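Local atomic coordinates of DynE8 (Micromonospora chersina, PDB entry 4AMM), a protein that serves as the iterative polyketide synthase of enediyne (dynemicin) biosynthesis, its acyltransferase domain, the piece present here, probably selecting and loading the acyl unit. Residues Ala237-Asn240 against His244-Val247; Val331-Ala336 against Arg352-Leu357; Gly214-Arg219 against Arg256-Ala261. All blocks are in the same frame, centred on the assembly; numbering follows the deposited sequence.

In the fold
From the N terminus, strand 213-218 comes first and supplies one side of contact 3, which closes only when helix 251-264 packs back on it. Contact 1 is nested inside that loop: it is the hairpin of strands 235-241 and 244-250, and its second strand leads directly into that helix. Strand 244-250 also pairs with 213-218, so contacts 1 and 3 share one sheet. Contact 2 opens later, in series with both. Its strand 331-332 lies along strand 235-241, with a probable hydrogen bond from Val331 N to Ala237 O, and its Phe333 reaches helix 353-360, tying the sheet to the helix that follows strand 344-347 of the parallel sheet.

Contact 1 (Ala237-Asn240 against His244-Val247); sequences AVDN and HVVV
Backbone hydrogen bonds carry most of the contact between Ala237-Asn240 and His244-Val247, two antiparallel strands whose axes approach to 4.7 Å. Val238 and Val246 form a hydrogen-bonded pair, with Val246 N reaching Val238 O at 2.8 Å. Val246 O is gripped twice, by Ala237 N at 2.8 Å and by Val238 N at 3.0 Å. Two residues thus face one, a classic beta bulge, made possible by the helix-like psi of Ala237 (-41°), and the small alanine suits the bulge, its CB only 3.5 Å from Val246 O. Near the turn Asn240 N donates to His244 O, and Val245 CA makes a CA-H...O contact with Val238 O.

Together the strands form the hairpin between the two helices of a ferredoxin-like subdomain (beta-alpha-beta-beta-alpha-beta), the smaller part of acyltransferases of this family. One face of the hairpin carries Val238 and Val246, whose beta-branched side chains suit an extended backbone and lie alongside one another, CB to CB at 3.8 Å. Asp239 and Val245, a non-hydrogen-bonded pair, occupy the other face, where Ala225 and Leu222 of helix 222-229 meet them. The carboxylate of Asp239 is turned to a salt bridge with Arg334, which probably compensates its charge in this buried place.

Amide and imidazole make the remaining interaction. With CG anti to the backbone N (chi1 -175°), His244 lays its ring beside Asn240, whose CB sits over the ring face in a CH-pi contact, 4.2 Å from the centroid. Asn240 ND2 stands over the same ring, displaced toward its rim and 3.3 Å from His244 CE1, while the amide plane is turned 70° from the imidazole. Asparagine fits because its OD1 can meanwhile accept a hydrogen bond from NE2 of His175.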
ATOM      1  N   ALA A 237      -8.865  12.858 -11.816  1.00  9.33           N
ATOM      2  CA  ALA A 237      -8.679  12.951 -10.406  1.00  8.80           C
ATOM      3  C   ALA A 237      -7.610  12.003  -9.929  1.00 10.83           C
ATOM      4  O   ALA A 237      -6.805  12.388  -9.064  1.00  9.68           O
ATOM      5  CB  ALA A 237     -10.057  12.617  -9.727  1.00  9.57           C
ATOM      6  N   VAL A 238      -7.578  10.754 -10.455  1.00  9.32           N
ATOM      7  CA  VAL A 238      -6.632   9.787  -9.912  1.00  9.28           C
ATOM      8  C   VAL A 238      -6.110   9.008 -11.121  1.00 11.04           C
ATOM      9  O   VAL A 238      -6.865   8.376 -11.857  1.00 10.62           O
ATOM     10  CB  VAL A 238      -7.326   8.818  -8.945  1.00 10.72           C
ATOM     11  CG1 VAL A 238      -6.292   7.768  -8.399  1.00 13.94           C
ATOM     12  CG2 VAL A 238      -8.051   9.546  -7.801  1.00 12.21           C
ATOM     13  N   ASP A 239      -4.804   9.054 -11.358  1.00 10.90           N
ATOM     14  CA  ASP A 239      -4.150   8.260 -12.453  1.00 11.91           C
ATOM     15  C   ASP A 239      -3.506   7.075 -11.815  1.00 11.57           C
ATOM     16  O   ASP A 239      -2.378   7.153 -11.256  1.00 12.14           O
ATOM     17  CB  ASP A 239      -3.115   9.105 -13.182  1.00 12.62           C
ATOM     18  CG  ASP A 239      -2.416   8.339 -14.261  1.00 13.00           C
ATOM     19  OD1 ASP A 239      -2.828   7.200 -14.617  1.00 16.13           O
ATOM     20  OD2 ASP A 239      -1.323   8.892 -14.687  1.00 16.05           O
ATOM     21  N   ASN A 240      -4.210   5.933 -11.757  1.00 10.40           N
ATOM     22  CA  ASN A 240      -3.679   4.772 -10.976  1.00 12.10           C
ATOM     23  C   ASN A 240      -2.895   3.813 -11.811  1.00 15.90           C
ATOM     24  O   ASN A 240      -2.235   2.923 -11.286  1.00 21.79           O
ATOM     25  CB  ASN A 240      -4.820   3.969 -10.385  1.00 13.65           C
ATOM     26  CG  ASN A 240      -5.270   4.534  -9.102  1.00 13.26           C
ATOM     27  OD1 ASN A 240      -4.468   5.193  -8.370  1.00 13.42           O
ATOM     28  ND2 ASN A 240      -6.564   4.350  -8.801  1.00 13.76           N
ATOM     29  N   HIS A 244      -6.617   1.970 -15.022  1.00 12.42           N
ATOM     30  CA  HIS A 244      -7.505   2.547 -14.017  1.00 11.78           C
ATOM     31  C   HIS A 244      -7.255   4.032 -13.906  1.00 11.33           C
ATOM     32  O   HIS A 244      -6.220   4.420 -13.354  1.00 11.30           O
ATOM     33  CB  HIS A 244      -7.260   1.818 -12.711  1.00 12.82           C
ATOM     34  CG  HIS A 244      -8.146   2.178 -11.573  1.00 14.39           C
ATOM     35  ND1 HIS A 244      -7.952   1.598 -10.340  1.00 19.06           N
ATOM     36  CD2 HIS A 244      -9.182   3.038 -11.420  1.00 19.09           C
ATOM     37  CE1 HIS A 244      -8.845   2.054  -9.487  1.00 18.07           C
ATOM     38  NE2 HIS A 244      -9.560   2.971 -10.100  1.00 15.93           N
ATOM     39  N   VAL A 245      -8.202   4.852 -14.369  1.00  9.91           N
ATOM     40  CA  VAL A 245      -8.090   6.345 -14.202  1.00  9.22           C
ATOM     41  C   VAL A 245      -9.453   6.776 -13.677  1.00  9.16           C
ATOM     42  O   VAL A 245     -10.542   6.342 -14.198  1.00 12.66           O
ATOM     43  CB  VAL A 245      -7.787   6.981 -15.483  1.00  9.37           C
ATOM     44  CG1 VAL A 245      -7.759   8.550 -15.300  1.00 11.79           C
ATOM     45  CG2 VAL A 245      -6.383   6.542 -15.951  1.00 12.76           C
ATOM     46  N   VAL A 246      -9.477   7.614 -12.673  1.00 10.07           N
ATOM     47  CA  VAL A 246     -10.719   8.109 -12.034  1.00  8.87           C
ATOM     48  C   VAL A 246     -10.876   9.545 -12.492  1.00  8.96           C
ATOM     49  O   VAL A 246      -9.899  10.342 -12.383  1.00  9.82           O
ATOM     50  CB  VAL A 246     -10.696   7.987 -10.561  1.00  9.50           C
ATOM     51  CG1 VAL A 246     -12.012   8.477  -9.900  1.00 11.84           C
ATOM     52  CG2 VAL A 246     -10.403   6.549 -10.115  1.00 11.29           C
ATOM     53  N   VAL A 247     -12.018   9.948 -12.958  1.00  9.50           N
ATOM     54  CA  VAL A 247     -12.406  11.332 -13.254  1.00  9.53           C
ATOM     55  C   VAL A 247     -13.390  11.854 -12.245  1.00 10.08           C
ATOM     56  O   VAL A 247     -14.003  11.073 -11.483  1.00 10.41           O
ATOM     57  CB  VAL A 247     -12.945  11.556 -14.686  1.00  9.45           C
ATOM     58  CG1 VAL A 247     -11.883  11.118 -15.715  1.00 12.04           C
ATOM     59  CG2 VAL A 247     -14.280  10.804 -14.902  1.00 11.55           C
TER

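Contact 2 (Val331-Ala336 against Arg352-Leu357); sequences VRFREA and RMLSAL
Over one face of the Phe333 ring lies CD1 of Leu357, while CD2 of Leu354 approaches the ring obliquely, 4.0 Å from CE1. The nearest touch is by the stem of Leu357, its CB at 3.7 Å from Phe333 CE2. Another flat group, the guanidinium of Arg332, receives OE1 of Glu335 at its edge and close to its own plane: NH1 reaches the syn lone pair of the oxygen at 2.8 Å, in a salt bridge that staples the first turn of helix 333-339.

Phe333 has CG anti to its backbone N (chi1 176°), which carries the ring off the start of its helix and across to helix 353-360. Leu357 points toward it, whereas Leu354 starts off to one side and only its CD2 end reaches the ring, and such branched aliphatic chains suit the broad surface of a phenyl group. The ring also meets the imidazole of His175, with planes at about 50°, and Leu173. His175 belongs to a GxSxG sequence, consistent with the nucleophile elbow of acyltransferases, in which the large alpha/beta subdomain and the ferredoxin-like one flank the active-site cleft. An alanine in place of Phe333 is likely to open a gap between the two helices, leaving Leu354, Leu357 and the His175 ring without their shared partner.

Before the helix, Arg332 is the centre of an inverse gamma turn, closed by a weak bond from Phe333 N to Val331 O. At the opposite helix, the carboxylate of Glu347 accepts the backbone N-H groups of Leu354 (OE2) and Ser355 (OE1), steadying the first turn from which Leu354 extends.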
ATOM      1  N   VAL A 331      -4.037  12.809  -8.541  1.00  9.94           N
ATOM      2  CA  VAL A 331      -3.138  11.881  -7.826  1.00  9.75           C
ATOM      3  C   VAL A 331      -2.348  11.137  -8.863  1.00 11.24           C
ATOM      4  O   VAL A 331      -2.848  10.355  -9.712  1.00 10.60           O
ATOM      5  CB  VAL A 331      -3.927  10.848  -6.992  1.00 10.05           C
ATOM      6  CG1 VAL A 331      -2.939   9.838  -6.294  1.00 11.43           C
ATOM      7  CG2 VAL A 331      -4.809  11.517  -5.982  1.00 11.15           C
ATOM      8  N   ARG A 332      -1.032  11.373  -8.862  1.00 10.83           N
ATOM      9  CA  ARG A 332      -0.113  10.800  -9.873  1.00 11.60           C
ATOM     10  C   ARG A 332       0.483   9.540  -9.414  1.00 10.74           C
ATOM     11  O   ARG A 332       1.739   9.395  -9.245  1.00 11.70           O
ATOM     12  CB  ARG A 332       0.979  11.881 -10.158  1.00 12.04           C
ATOM     13  CG  ARG A 332       0.306  13.173 -10.732  1.00 12.84           C
ATOM     14  CD  ARG A 332       1.403  14.147 -11.275  1.00 14.40           C
ATOM     15  NE  ARG A 332       0.709  15.235 -11.974  1.00 15.00           N
ATOM     16  CZ  ARG A 332       0.077  15.089 -13.141  1.00 15.67           C
ATOM     17  NH1 ARG A 332       0.168  13.982 -13.831  1.00 16.92           N
ATOM     18  NH2 ARG A 332      -0.618  16.090 -13.645  1.00 18.30           N
ATOM     19  N   PHE A 333      -0.349   8.520  -9.158  1.00 10.96           N
ATOM     20  CA  PHE A 333       0.195   7.269  -8.615  1.00 10.55           C
ATOM     21  C   PHE A 333       0.914   6.507  -9.702  1.00 11.67           C
ATOM     22  O   PHE A 333       1.996   5.980  -9.346  1.00 10.54           O
ATOM     23  CB  PHE A 333      -1.010   6.409  -8.175  1.00 10.57           C
ATOM     24  CG  PHE A 333      -0.576   5.045  -7.686  1.00  9.32           C
ATOM     25  CD1 PHE A 333       0.031   4.884  -6.430  1.00 11.93           C
ATOM     26  CD2 PHE A 333      -0.797   3.912  -8.446  1.00 11.32           C
ATOM     27  CE1 PHE A 333       0.392   3.567  -5.962  1.00 12.60           C
ATOM     28  CE2 PHE A 333      -0.393   2.620  -8.021  1.00 12.83           C
ATOM     29  CZ  PHE A 333       0.190   2.462  -6.772  1.00 12.66           C
ATOM     30  N   ARG A 334       0.486   6.464 -10.928  1.00 10.45           N
ATOM     31  CA  ARG A 334       1.229   5.742 -11.957  1.00 11.53           C
ATOM     32  C   ARG A 334       2.627   6.303 -12.067  1.00 10.62           C
ATOM     33  O   ARG A 334       3.648   5.508 -12.100  1.00 13.11           O
ATOM     34  CB  ARG A 334       0.488   5.923 -13.292  1.00 11.69           C
ATOM     35  CG  ARG A 334       1.252   5.281 -14.496  1.00 15.31           C
ATOM     36  CD  ARG A 334       0.461   5.577 -15.800  1.00 17.06           C
ATOM     37  NE  ARG A 334       0.349   6.984 -16.012  1.00 17.77           N
ATOM     38  CZ  ARG A 334       1.279   7.783 -16.533  1.00 19.55           C
ATOM     39  NH1 ARG A 334       2.421   7.234 -17.032  1.00 25.16           N
ATOM     40  NH2 ARG A 334       1.099   9.089 -16.682  1.00 24.18           N
ATOM     41  N   GLU A 335       2.780   7.630 -12.075  1.00 12.01           N
ATOM     42  CA  GLU A 335       4.115   8.217 -12.265  1.00 11.67           C
ATOM     43  C   GLU A 335       4.935   7.992 -11.036  1.00 10.79           C
ATOM     44  O   GLU A 335       6.181   7.604 -11.142  1.00 13.30           O
ATOM     45  CB  GLU A 335       4.034   9.710 -12.587  1.00 14.38           C
ATOM     46  CG  GLU A 335       3.528   9.959 -13.996  1.00 15.88           C
ATOM     47  CD  GLU A 335       2.932  11.391 -14.140  1.00 21.10           C
ATOM     48  OE1 GLU A 335       1.897  11.753 -13.509  1.00 18.15           O
ATOM     49  OE2 GLU A 335       3.485  12.136 -14.966  1.00 24.63           O
ATOM     50  N   ALA A 336       4.455   8.169  -9.832  1.00 11.75           N
ATOM     51  CA  ALA A 336       5.214   8.002  -8.635  1.00 11.40           C
ATOM     52  C   ALA A 336       5.661   6.542  -8.506  1.00 13.87           C
ATOM     53  O   ALA A 336       6.793   6.265  -8.127  1.00 12.85           O
ATOM     54  CB  ALA A 336       4.423   8.468  -7.364  1.00 13.04           C
ATOM     55  N   ARG A 352      -5.472  -3.185   1.925  1.00 17.23           N
ATOM     56  CA  ARG A 352      -4.545  -3.486   0.832  1.00 16.82           C
ATOM     57  C   ARG A 352      -4.853  -2.763  -0.466  1.00 16.82           C
ATOM     58  O   ARG A 352      -4.548  -3.273  -1.559  1.00 18.48           O
ATOM     59  CB  ARG A 352      -4.304  -5.006   0.633  1.00 18.85           C
ATOM     60  CG  ARG A 352      -5.510  -5.695   0.124  1.00 21.52           C
ATOM     61  CD  ARG A 352      -5.181  -7.231  -0.119  1.00 21.11           C
ATOM     62  NE  ARG A 352      -4.091  -7.352  -1.110  1.00 25.61           N
ATOM     63  CZ  ARG A 352      -4.260  -7.291  -2.435  1.00 24.97           C
ATOM     64  NH1 ARG A 352      -5.492  -7.189  -2.967  1.00 25.63           N
ATOM     65  NH2 ARG A 352      -3.183  -7.392  -3.230  1.00 26.42           N
ATOM     66  N   MET A 353      -5.386  -1.542  -0.317  1.00 16.26           N
ATOM     67  CA  MET A 353      -5.746  -0.698  -1.497  0.50 17.28           C
ATOM     68  C   MET A 353      -4.620  -0.566  -2.444  1.00 15.96           C
ATOM     69  O   MET A 353      -4.775  -0.765  -3.653  1.00 16.82           O
ATOM     70  CB  MET A 353      -6.144   0.728  -1.022  0.50 18.85           C
ATOM     71  CG  MET A 353      -6.161   1.805  -2.117  0.50 18.27           C
ATOM     72  SD  MET A 353      -6.432   3.493  -1.408  0.50 19.10           S
ATOM     73  CE  MET A 353      -6.628   4.266  -2.981  0.50 14.29           C
ATOM     74  N   LEU A 354      -3.432  -0.189  -1.914  1.00 16.18           N
ATOM     75  CA  LEU A 354      -2.353   0.102  -2.798  1.00 15.84           C
ATOM     76  C   LEU A 354      -1.588  -1.065  -3.323  1.00 15.03           C
ATOM     77  O   LEU A 354      -0.961  -1.000  -4.382  1.00 15.89           O
ATOM     78  CB  LEU A 354      -1.275   1.110  -2.229  1.00 17.65           C
ATOM     79  CG  LEU A 354      -1.813   2.433  -1.885  1.00 15.78           C
ATOM     80  CD1 LEU A 354      -0.575   3.355  -1.538  1.00 13.97           C
ATOM     81  CD2 LEU A 354      -2.465   3.053  -3.154  1.00 19.46           C
ATOM     82  N   SER A 355      -1.582  -2.143  -2.550  1.00 14.65           N
ATOM     83  CA  SER A 355      -0.958  -3.338  -3.078  0.50 15.99           C
ATOM     84  C   SER A 355      -1.794  -3.863  -4.270  1.00 14.28           C
ATOM     85  O   SER A 355      -1.229  -4.266  -5.218  1.00 15.25           O
ATOM     86  CB  SER A 355      -0.730  -4.439  -2.037  0.50 15.85           C
ATOM     87  OG  SER A 355      -1.893  -4.633  -1.274  0.50 18.93           O
ATOM     88  N   ALA A 356      -3.124  -3.759  -4.149  1.00 15.59           N
ATOM     89  CA  ALA A 356      -3.983  -4.113  -5.308  1.00 15.76           C
ATOM     90  C   ALA A 356      -3.650  -3.181  -6.516  1.00 14.24           C
ATOM     91  O   ALA A 356      -3.501  -3.647  -7.630  1.00 16.00           O
ATOM     92  CB  ALA A 356      -5.418  -3.939  -4.915  1.00 17.51           C
ATOM     93  N   LEU A 357      -3.558  -1.841  -6.257  1.00 13.55           N
ATOM     94  CA  LEU A 357      -3.210  -0.934  -7.406  1.00 13.98           C
ATOM     95  C   LEU A 357      -1.822  -1.241  -7.998  1.00 12.44           C
ATOM     96  O   LEU A 357      -1.588  -1.209  -9.166  1.00 15.19           O
ATOM     97  CB  LEU A 357      -3.236   0.548  -7.030  1.00 14.52           C
ATOM     98  CG  LEU A 357      -4.538   1.094  -6.612  1.00 17.80           C
ATOM     99  CD1 LEU A 357      -4.495   2.556  -6.204  1.00 18.73           C
ATOM    100  CD2 LEU A 357      -5.653   0.915  -7.612  1.00 18.51           C
TER

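Contact 3 (Gly214-Arg219 against Arg256-Ala261)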
ATOM      1  N   GLY A 214     -19.014  14.163  -7.587  1.00 10.89           N
ATOM      2  CA  GLY A 214     -18.539  12.800  -7.344  1.00 11.96           C
ATOM      3  C   GLY A 214     -17.406  12.374  -8.238  1.00  9.86           C
ATOM      4  O   GLY A 214     -16.714  13.247  -8.826  1.00 10.82           O
ATOM      5  N   MET A 215     -17.281  11.043  -8.346  1.00 10.63           N
ATOM      6  CA  MET A 215     -16.104  10.429  -9.050  1.00 11.60           C
ATOM      7  C   MET A 215     -16.582   9.218  -9.828  1.00 11.23           C
ATOM      8  O   MET A 215     -17.540   8.518  -9.421  1.00 13.01           O
ATOM      9  CB  MET A 215     -14.958  10.061  -8.052  1.00 10.10           C
ATOM     10  CG  MET A 215     -14.562  11.217  -7.208  1.00 12.15           C
ATOM     11  SD  MET A 215     -13.317  10.798  -5.964  1.00 12.83           S
ATOM     12  CE  MET A 215     -11.738  10.944  -6.861  1.00 12.60           C
ATOM     13  N   LEU A 216     -15.904   8.958 -10.945  1.00 11.80           N
ATOM     14  CA  LEU A 216     -16.285   7.944 -11.910  1.00 10.87           C
ATOM     15  C   LEU A 216     -15.009   7.174 -12.304  1.00 10.44           C
ATOM     16  O   LEU A 216     -14.058   7.842 -12.799  1.00 11.85           O
ATOM     17  CB  LEU A 216     -16.952   8.567 -13.137  1.00 11.19           C
ATOM     18  CG  LEU A 216     -17.456   7.608 -14.216  1.00 13.40           C
ATOM     19  CD1 LEU A 216     -18.637   6.785 -13.648  1.00 13.80           C
ATOM     20  CD2 LEU A 216     -17.913   8.437 -15.408  1.00 15.93           C
ATOM     21  N   SER A 217     -14.936   5.896 -12.050  1.00 11.84           N
ATOM     22  CA  SER A 217     -13.742   5.119 -12.362  1.00 11.23           C
ATOM     23  C   SER A 217     -13.771   4.576 -13.740  1.00 13.45           C
ATOM     24  O   SER A 217     -14.824   3.980 -14.111  1.00 15.37           O
ATOM     25  CB  SER A 217     -13.610   4.070 -11.321  1.00 14.88           C
ATOM     26  OG  SER A 217     -12.364   3.377 -11.539  1.00 18.27           O
ATOM     27  N   LEU A 218     -12.703   4.669 -14.505  1.00 11.21           N
ATOM     28  CA  LEU A 218     -12.708   4.166 -15.873  1.00 11.78           C
ATOM     29  C   LEU A 218     -11.666   3.055 -16.023  1.00 12.73           C
ATOM     30  O   LEU A 218     -10.475   3.212 -15.598  1.00 12.55           O
ATOM     31  CB  LEU A 218     -12.326   5.269 -16.899  1.00 11.89           C
ATOM     32  CG  LEU A 218     -13.145   6.562 -16.798  1.00 11.64           C
ATOM     33  CD1 LEU A 218     -12.581   7.706 -17.613  1.00 14.04           C
ATOM     34  CD2 LEU A 218     -14.584   6.304 -17.209  1.00 14.26           C
ATOM     35  N   ARG A 219     -12.051   1.964 -16.712  1.00 11.99           N
ATOM     36  CA  ARG A 219     -11.075   0.908 -17.070  1.00 14.01           C
ATOM     37  C   ARG A 219     -10.437   1.266 -18.387  1.00 14.43           C
ATOM     38  O   ARG A 219     -10.834   0.819 -19.445  1.00 16.09           O
ATOM     39  CB  ARG A 219     -11.910  -0.379 -17.174  1.00 14.65           C
ATOM     40  CG  ARG A 219     -11.084  -1.634 -17.471  1.00 18.89           C
ATOM     41  CD  ARG A 219     -10.171  -2.114 -16.331  1.00 21.25           C
ATOM     42  NE  ARG A 219     -10.781  -2.371 -14.991  1.00 21.26           N
ATOM     43  CZ  ARG A 219     -11.497  -3.414 -14.539  1.00 31.02           C
ATOM     44  NH1 ARG A 219     -11.891  -4.452 -15.297  1.00 29.66           N
ATOM     45  NH2 ARG A 219     -11.875  -3.383 -13.261  1.00 34.74           N
ATOM     46  N   ARG A 256     -21.906  13.172 -18.691  1.00 15.10           N
ATOM     47  CA  ARG A 256     -21.335  13.332 -20.034  1.00 14.92           C
ATOM     48  C   ARG A 256     -20.253  12.284 -20.272  1.00 14.27           C
ATOM     49  O   ARG A 256     -20.138  11.717 -21.375  1.00 14.32           O
ATOM     50  CB  ARG A 256     -20.820  14.779 -20.330  1.00 14.68           C
ATOM     51  CG  ARG A 256     -21.932  15.848 -20.161  1.00 14.61           C
ATOM     52  CD  ARG A 256     -21.302  17.214 -20.167  1.00 14.35           C
ATOM     53  NE  ARG A 256     -22.307  18.213 -19.866  1.00 13.15           N
ATOM     54  CZ  ARG A 256     -22.153  19.237 -19.079  1.00 14.55           C
ATOM     55  NH1 ARG A 256     -20.987  19.474 -18.489  1.00 15.33           N
ATOM     56  NH2 ARG A 256     -23.209  20.034 -18.817  1.00 15.95           N
ATOM     57  N   VAL A 257     -19.395  12.079 -19.264  1.00 14.54           N
ATOM     58  CA  VAL A 257     -18.333  11.107 -19.466  1.00 14.32           C
ATOM     59  C   VAL A 257     -18.931   9.705 -19.535  1.00 13.69           C
ATOM     60  O   VAL A 257     -18.437   8.916 -20.305  1.00 14.80           O
ATOM     61  CB  VAL A 257     -17.321  11.207 -18.245  1.00 12.48           C
ATOM     62  CG1 VAL A 257     -16.202  10.143 -18.383  1.00 13.76           C
ATOM     63  CG2 VAL A 257     -16.634  12.594 -18.167  1.00 15.42           C
ATOM     64  N   ALA A 258     -19.910   9.414 -18.696  1.00 15.06           N
ATOM     65  CA  ALA A 258     -20.461   8.055 -18.684  1.00 17.47           C
ATOM     66  C   ALA A 258     -21.093   7.775 -20.058  1.00 18.71           C
ATOM     67  O   ALA A 258     -20.954   6.650 -20.556  1.00 18.72           O
ATOM     68  CB  ALA A 258     -21.493   7.908 -17.604  1.00 17.82           C
ATOM     69  N   GLU A 259     -21.780   8.751 -20.664  1.00 16.46           N
ATOM     70  CA  GLU A 259     -22.322   8.604 -22.037  1.00 19.61           C
ATOM     71  C   GLU A 259     -21.236   8.325 -23.002  1.00 19.93           C
ATOM     72  O   GLU A 259     -21.342   7.423 -23.833  1.00 21.00           O
ATOM     73  CB  GLU A 259     -22.949   9.910 -22.541  1.00 20.70           C
ATOM     74  CG  GLU A 259     -24.316  10.172 -21.969  1.00 25.74           C
ATOM     75  CD  GLU A 259     -24.770  11.576 -22.402  1.00 30.61           C
ATOM     76  OE1 GLU A 259     -24.623  11.883 -23.624  1.00 34.87           O
ATOM     77  OE2 GLU A 259     -25.130  12.334 -21.491  1.00 33.98           O
ATOM     78  N   ALA A 260     -20.162   9.137 -22.970  1.00 17.85           N
ATOM     79  CA  ALA A 260     -19.033   8.979 -23.870  1.00 17.47           C
ATOM     80  C   ALA A 260     -18.404   7.614 -23.707  1.00 18.47           C
ATOM     81  O   ALA A 260     -18.031   6.981 -24.686  1.00 18.04           O
ATOM     82  CB  ALA A 260     -17.946  10.105 -23.705  1.00 17.62           C
ATOM     83  N   ALA A 261     -18.263   7.167 -22.469  1.00 17.97           N
ATOM     84  CA  ALA A 261     -17.595   5.906 -22.189  1.00 17.33           C
ATOM     85  C   ALA A 261     -18.444   4.754 -22.769  1.00 18.84           C
ATOM     86  O   ALA A 261     -17.877   3.866 -23.420  1.00 20.73           O
ATOM     87  CB  ALA A 261     -17.388   5.726 -20.691  1.00 16.77           C
TER
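The backbone bond from Ala261 N to Val257 O, 2.8 Å long, fixes the helical turn whose Val257 packs on Leu216 and Leu218 of the neighbouring strand. The contact itself is wholly apolar. Leu216 CD2 touches Val257 CG1 at 3.8 Å and Ala258 CB at 4.2 Å, so a single methyl serves two successive residues of the helix. Its chain, with CG anti to the backbone N (chi1 -178°), extends from the sheet and passes Val257 in the opposite sense, interleaving with it. Leu218, two residues on and hence on the same face of the strand, brings CD2 to within 4.3 Å of Val257 CG1.

Leucines suit the strand because they are long enough to reach, across axes 10.1 Å apart, the side chains of Val257 and Ala258, whereas Val257 and the small Ala258 and Ala261 keep the helix surface low. Ala268 of strand 268-270 touches both leucines and Ala261, while Leu228 from helix 222-229 meets Leu218 and Ala261. Strand 214-218 and helix 256-261 run nearly parallel, 15° apart, with the helix lying against one face of the mixed sheet, as in the beta-alpha-beta-beta-alpha-beta layout of a ferredoxin-like fold.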